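Local coordinates for haloacid dehalogenase (Pseudomonas aeruginosa, PDB 3UMC), which probably catalyses the hydrolytic dehalogenation of L-2-haloacids, as a member of the haloacid dehalogenase-like hydrolase superfamily, at residues A[130-133]-A[134-138]; A[144-147]-A[148-152]. All coordinates share one frame; numbering follows the deposited sequence.

Interaction 1. Residues A[130-133]-A[134-138]; sequences HALK and ADYWL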
loop_
_atom_site.group_PDB
_atom_site.type_symbol
_atom_site.label_atom_id
_atom_site.label_comp_id
_atom_site.label_asym_id
_atom_site.label_seq_id
_atom_site.Cartn_x
_atom_site.Cartn_y
_atom_site.Cartn_z
ATOM N N HIS A 130 6.277 12.541 8.654
ATOM C CA HIS A 130 6.743 13.403 7.579
ATOM C C HIS A 130 8.160 13.601 7.641
ATOM O O HIS A 130 8.768 13.718 6.592
ATOM C CB HIS A 130 6.018 14.756 7.526
ATOM C CG HIS A 130 4.689 14.666 6.869
ATOM N ND1 HIS A 130 4.562 14.296 5.552
ATOM C CD2 HIS A 130 3.443 14.769 7.362
ATOM C CE1 HIS A 130 3.275 14.258 5.244
ATOM N NE2 HIS A 130 2.577 14.522 6.333
ATOM N N ALA A 131 8.753 13.637 8.845
ATOM C CA ALA A 131 10.195 13.677 8.929
ATOM C C ALA A 131 10.891 12.365 8.431
ATOM O O ALA A 131 11.900 12.396 7.708
ATOM C CB ALA A 131 10.644 13.982 10.400
ATOM N N LEU A 132 10.427 11.234 8.927
ATOM C CA LEU A 132 11.029 9.952 8.618
ATOM C C LEU A 132 10.895 9.603 7.151
ATOM O O LEU A 132 11.730 8.881 6.625
ATOM C CB LEU A 132 10.404 8.842 9.477
ATOM C CG LEU A 132 10.647 8.954 10.966
ATOM C CD1 LEU A 132 9.579 8.222 11.807
ATOM C CD2 LEU A 132 12.072 8.505 11.299
ATOM N N LYS A 133 9.874 10.102 6.460
ATOM C CA LYS A 133 9.585 9.630 5.114
ATOM C C LYS A 133 10.681 10.042 4.091
ATOM O O LYS A 133 10.807 9.443 2.975
ATOM C CB LYS A 133 8.203 10.077 4.633
ATOM C CG LYS A 133 8.232 11.454 4.043
ATOM C CD LYS A 133 6.861 11.959 3.592
ATOM C CE LYS A 133 6.857 13.533 3.404
ATOM N NZ LYS A 133 5.519 14.011 2.967
ATOM N N ALA A 134 11.458 11.060 4.455
ATOM C CA ALA A 134 12.479 11.552 3.585
ATOM C C ALA A 134 13.533 10.495 3.414
ATOM O O ALA A 134 14.094 10.334 2.337
ATOM C CB ALA A 134 13.115 12.877 4.188
ATOM N N ASP A 135 13.869 9.789 4.479
ATOM C CA ASP A 135 14.953 8.855 4.422
ATOM C C ASP A 135 14.524 7.372 4.320
ATOM O O ASP A 135 15.337 6.574 3.976
ATOM C CB ASP A 135 15.888 9.139 5.601
ATOM C CG ASP A 135 16.583 10.544 5.453
ATOM O OD1 ASP A 135 17.251 10.735 4.400
ATOM O OD2 ASP A 135 16.351 11.463 6.293
ATOM N N TYR A 136 13.234 7.055 4.516
ATOM C CA TYR A 136 12.763 5.668 4.717
ATOM C C TYR A 136 11.423 5.495 4.135
ATOM O O TYR A 136 10.614 6.447 4.090
ATOM C CB TYR A 136 12.660 5.301 6.201
ATOM C CG TYR A 136 13.902 5.578 6.983
ATOM C CD1 TYR A 136 14.992 4.728 6.899
ATOM C CD2 TYR A 136 14.010 6.727 7.765
ATOM C CE1 TYR A 136 16.163 4.996 7.584
ATOM C CE2 TYR A 136 15.163 7.005 8.463
ATOM C CZ TYR A 136 16.243 6.145 8.334
ATOM O OH TYR A 136 17.384 6.406 8.999
ATOM N N TRP A 137 11.184 4.316 3.594
ATOM C CA TRP A 137 9.860 3.947 3.231
ATOM C C TRP A 137 9.101 3.753 4.531
ATOM O O TRP A 137 9.606 3.147 5.486
ATOM C CB TRP A 137 9.830 2.594 2.479
ATOM C CG TRP A 137 10.338 2.642 1.083
ATOM C CD1 TRP A 137 10.511 3.748 0.305
ATOM C CD2 TRP A 137 10.714 1.526 0.278
ATOM N NE1 TRP A 137 10.972 3.377 -0.937
ATOM C CE2 TRP A 137 11.113 2.019 -0.970
ATOM C CE3 TRP A 137 10.704 0.153 0.474
ATOM C CZ2 TRP A 137 11.540 1.187 -2.000
ATOM C CZ3 TRP A 137 11.167 -0.670 -0.540
ATOM C CH2 TRP A 137 11.559 -0.146 -1.759
ATOM N N LEU A 138 7.873 4.159 4.527
ATOM C CA LEU A 138 6.999 3.975 5.698
ATOM C C LEU A 138 5.866 3.068 5.339
ATOM O O LEU A 138 5.137 3.312 4.359
ATOM C CB LEU A 138 6.420 5.316 6.201
ATOM C CG LEU A 138 7.359 6.508 6.379
ATOM C CD1 LEU A 138 6.622 7.744 6.980
ATOM C CD2 LEU A 138 8.637 6.117 7.196
#
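The ring of Tyr136 meets the backbone carbonyl of Leu132 with its edge: Leu132 O lies near the ring plane, 3.3 Å from Tyr136 CD2. One face of the phenol carries the methylene of its neighbour, Asp135 CB, set toward the rim. The second flat group, the imidazole of His130, has Lys133 CE at its edge in plane, and Lys133 NZ bonds to His130 ND1 at 2.8 Å, only 8° out of the ring plane. Lys133 starts with CG between its own N and carbonyl carbon (chi1 85°) and then runs extended, which carries the ammonium back along the helix to the imidazole one turn earlier.

Leu138 supplies the closer apolar contact. Its two methyls divide between neighbouring residues, CD1 3.7 Å from Lys133 CB and CD2 4.0 Å from Leu132 CB. The turn itself closes on Leu132 O, which accepts Asp135 N at 3.2 Å from above the carbonyl plane and, weakly, Tyr136 N. Thus helix 125-132 is handed over to strand 137-140 of the parallel sheet, a helix-to-strand connection of the Rossmann-like core. Leu132 and Tyr136 also pack on Ile25 of the neighbouring strand, while Arg154 of the second subunit bonds to Tyr136 O. Because ND1 accepts from the lysine, His130 is probably neutral, with its proton on NE2.

Interaction 2. Residues A[144-147]-A[148-152]; sequences GNTA and LMLDV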
loop_
_atom_site.group_PDB
_atom_site.type_symbol
_atom_site.label_atom_id
_atom_site.label_comp_id
_atom_site.label_asym_id
_atom_site.label_seq_id
_atom_site.Cartn_x
_atom_site.Cartn_y
_atom_site.Cartn_z
ATOM N N GLY A 144 -5.454 -4.430 11.733
ATOM C CA GLY A 144 -6.489 -3.826 10.923
ATOM C C GLY A 144 -6.422 -4.277 9.477
ATOM O O GLY A 144 -5.308 -4.297 8.871
ATOM N N ASN A 145 -7.561 -4.633 8.891
ATOM C CA ASN A 145 -7.600 -4.981 7.474
ATOM C C ASN A 145 -7.369 -3.730 6.619
ATOM O O ASN A 145 -7.621 -2.582 7.047
ATOM C CB ASN A 145 -8.930 -5.635 7.051
ATOM C CG ASN A 145 -10.145 -4.844 7.544
ATOM O OD1 ASN A 145 -10.364 -4.689 8.763
ATOM N ND2 ASN A 145 -10.903 -4.307 6.610
ATOM N N THR A 146 -6.965 -3.994 5.388
ATOM C CA THR A 146 -6.537 -2.974 4.470
ATOM C C THR A 146 -7.561 -1.856 4.378
ATOM O O THR A 146 -7.244 -0.706 4.526
ATOM C CB THR A 146 -6.206 -3.636 3.105
ATOM O OG1 THR A 146 -5.100 -4.526 3.248
ATOM C CG2 THR A 146 -5.885 -2.597 2.065
ATOM N N ALA A 147 -8.825 -2.193 4.233
ATOM C CA ALA A 147 -9.864 -1.177 3.993
ATOM C C ALA A 147 -10.042 -0.281 5.239
ATOM O O ALA A 147 -10.180 0.923 5.142
ATOM C CB ALA A 147 -11.191 -1.884 3.596
ATOM N N LEU A 148 -9.976 -0.884 6.421
ATOM C CA LEU A 148 -10.026 -0.145 7.708
ATOM C C LEU A 148 -8.805 0.803 7.815
ATOM O O LEU A 148 -8.938 1.977 8.126
ATOM C CB LEU A 148 -10.004 -1.157 8.888
ATOM C CG LEU A 148 -10.262 -0.618 10.307
ATOM C CD1 LEU A 148 -10.812 -1.746 11.235
ATOM C CD2 LEU A 148 -9.011 -0.007 10.922
HETATM N N MSE A 149 -7.626 0.289 7.452
HETATM C CA MSE A 149 -6.393 1.102 7.525
HETATM C C MSE A 149 -6.346 2.222 6.497
HETATM O O MSE A 149 -5.683 3.264 6.710
HETATM C CB MSE A 149 -5.173 0.217 7.397
HETATM C CG MSE A 149 -4.855 -0.574 8.606
HETATM SE SE MSE A 149 -4.124 0.671 10.033
HETATM C CE MSE A 149 -5.657 0.317 11.158
ATOM N N LEU A 150 -7.061 2.039 5.387
ATOM C CA LEU A 150 -7.178 3.110 4.411
ATOM C C LEU A 150 -7.957 4.301 4.961
ATOM O O LEU A 150 -7.534 5.456 4.796
ATOM C CB LEU A 150 -7.831 2.586 3.123
ATOM C CG LEU A 150 -7.005 1.834 2.084
ATOM C CD1 LEU A 150 -7.860 0.915 1.213
ATOM C CD2 LEU A 150 -6.445 2.846 1.225
ATOM N N ASP A 151 -9.076 4.019 5.638
ATOM C CA ASP A 151 -9.914 5.027 6.313
ATOM C C ASP A 151 -9.135 5.681 7.459
ATOM O O ASP A 151 -9.158 6.917 7.634
ATOM C CB ASP A 151 -11.187 4.395 6.898
ATOM C CG ASP A 151 -12.307 4.224 5.889
ATOM O OD1 ASP A 151 -12.186 4.727 4.778
ATOM O OD2 ASP A 151 -13.326 3.564 6.226
ATOM N N VAL A 152 -8.463 4.872 8.275
ATOM C CA VAL A 152 -7.634 5.462 9.358
ATOM C C VAL A 152 -6.570 6.378 8.812
ATOM O O VAL A 152 -6.344 7.492 9.353
ATOM C CB VAL A 152 -7.074 4.396 10.259
ATOM C CG1 VAL A 152 -5.999 4.922 11.250
ATOM C CG2 VAL A 152 -8.212 3.679 10.974
#
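Leu150 folds back over the first turn of helix 146-156, lying on the carbonyls of Thr146 and Ala147. Its CB sits 3.5 Å from Ala147 O, CG is equally near Thr146 O, and CD1 ends 3.7 Å from Thr146 O, with Ala147 CA and the methyl CG2 of Thr146 a little farther off. A first torsion of -81°, with CG beside its own backbone N, turns the side chain back toward Thr146; the two side chains lie side by side and point the same way. Leu150 N bonds to Thr146 O at 2.9 Å, the donor nearly in line with the C=O but its N-H somewhat bent from it.

Asn145 is the N-cap residue of this helix, the crossover helix of a beta-alpha-beta unit between strands 137-140 and 162-163. Ser142, three residues before Asn145, is probably the motif II hydroxyl residue of the HAD family, and its OG bonds to Gly144 N. Asn145 O accepts Met149 N at 2.9 Å in an almost straight bond (163°), opening the helical ladder. The amide of Asn145 crosses Leu148 at about a right angle, OD1 reaching 3.6 Å from Leu148 CB, but its polar partner is Asp86 N on helix 85-99. Selenomethionine Met149 bends at chi2 and chi3, its CG 3.8 Å from Gly144 O. Thr146 OG1 bonds to Asp167, and the side chain packs on Met162 of the second subunit.

How the interactions relate
Interaction 1 runs from a helix into the start of strand 137-140, and interaction 2 opens the helix that follows the strand. Their centres are about 20 Å apart and their nearest atoms about 11 Å, so they do not touch. Interaction 1 lies at the periphery and is only partly buried, combining a lysine-histidine bond and a backbone turn with leucine and tyrosine packing. Interaction 2 is buried nearer the centre of the chain and rests on helical backbone bonds, its polar side chains reaching other elements. The dimer interface ties them together, since Trp137 of the first packs on Asp151 of the second in the partner subunit.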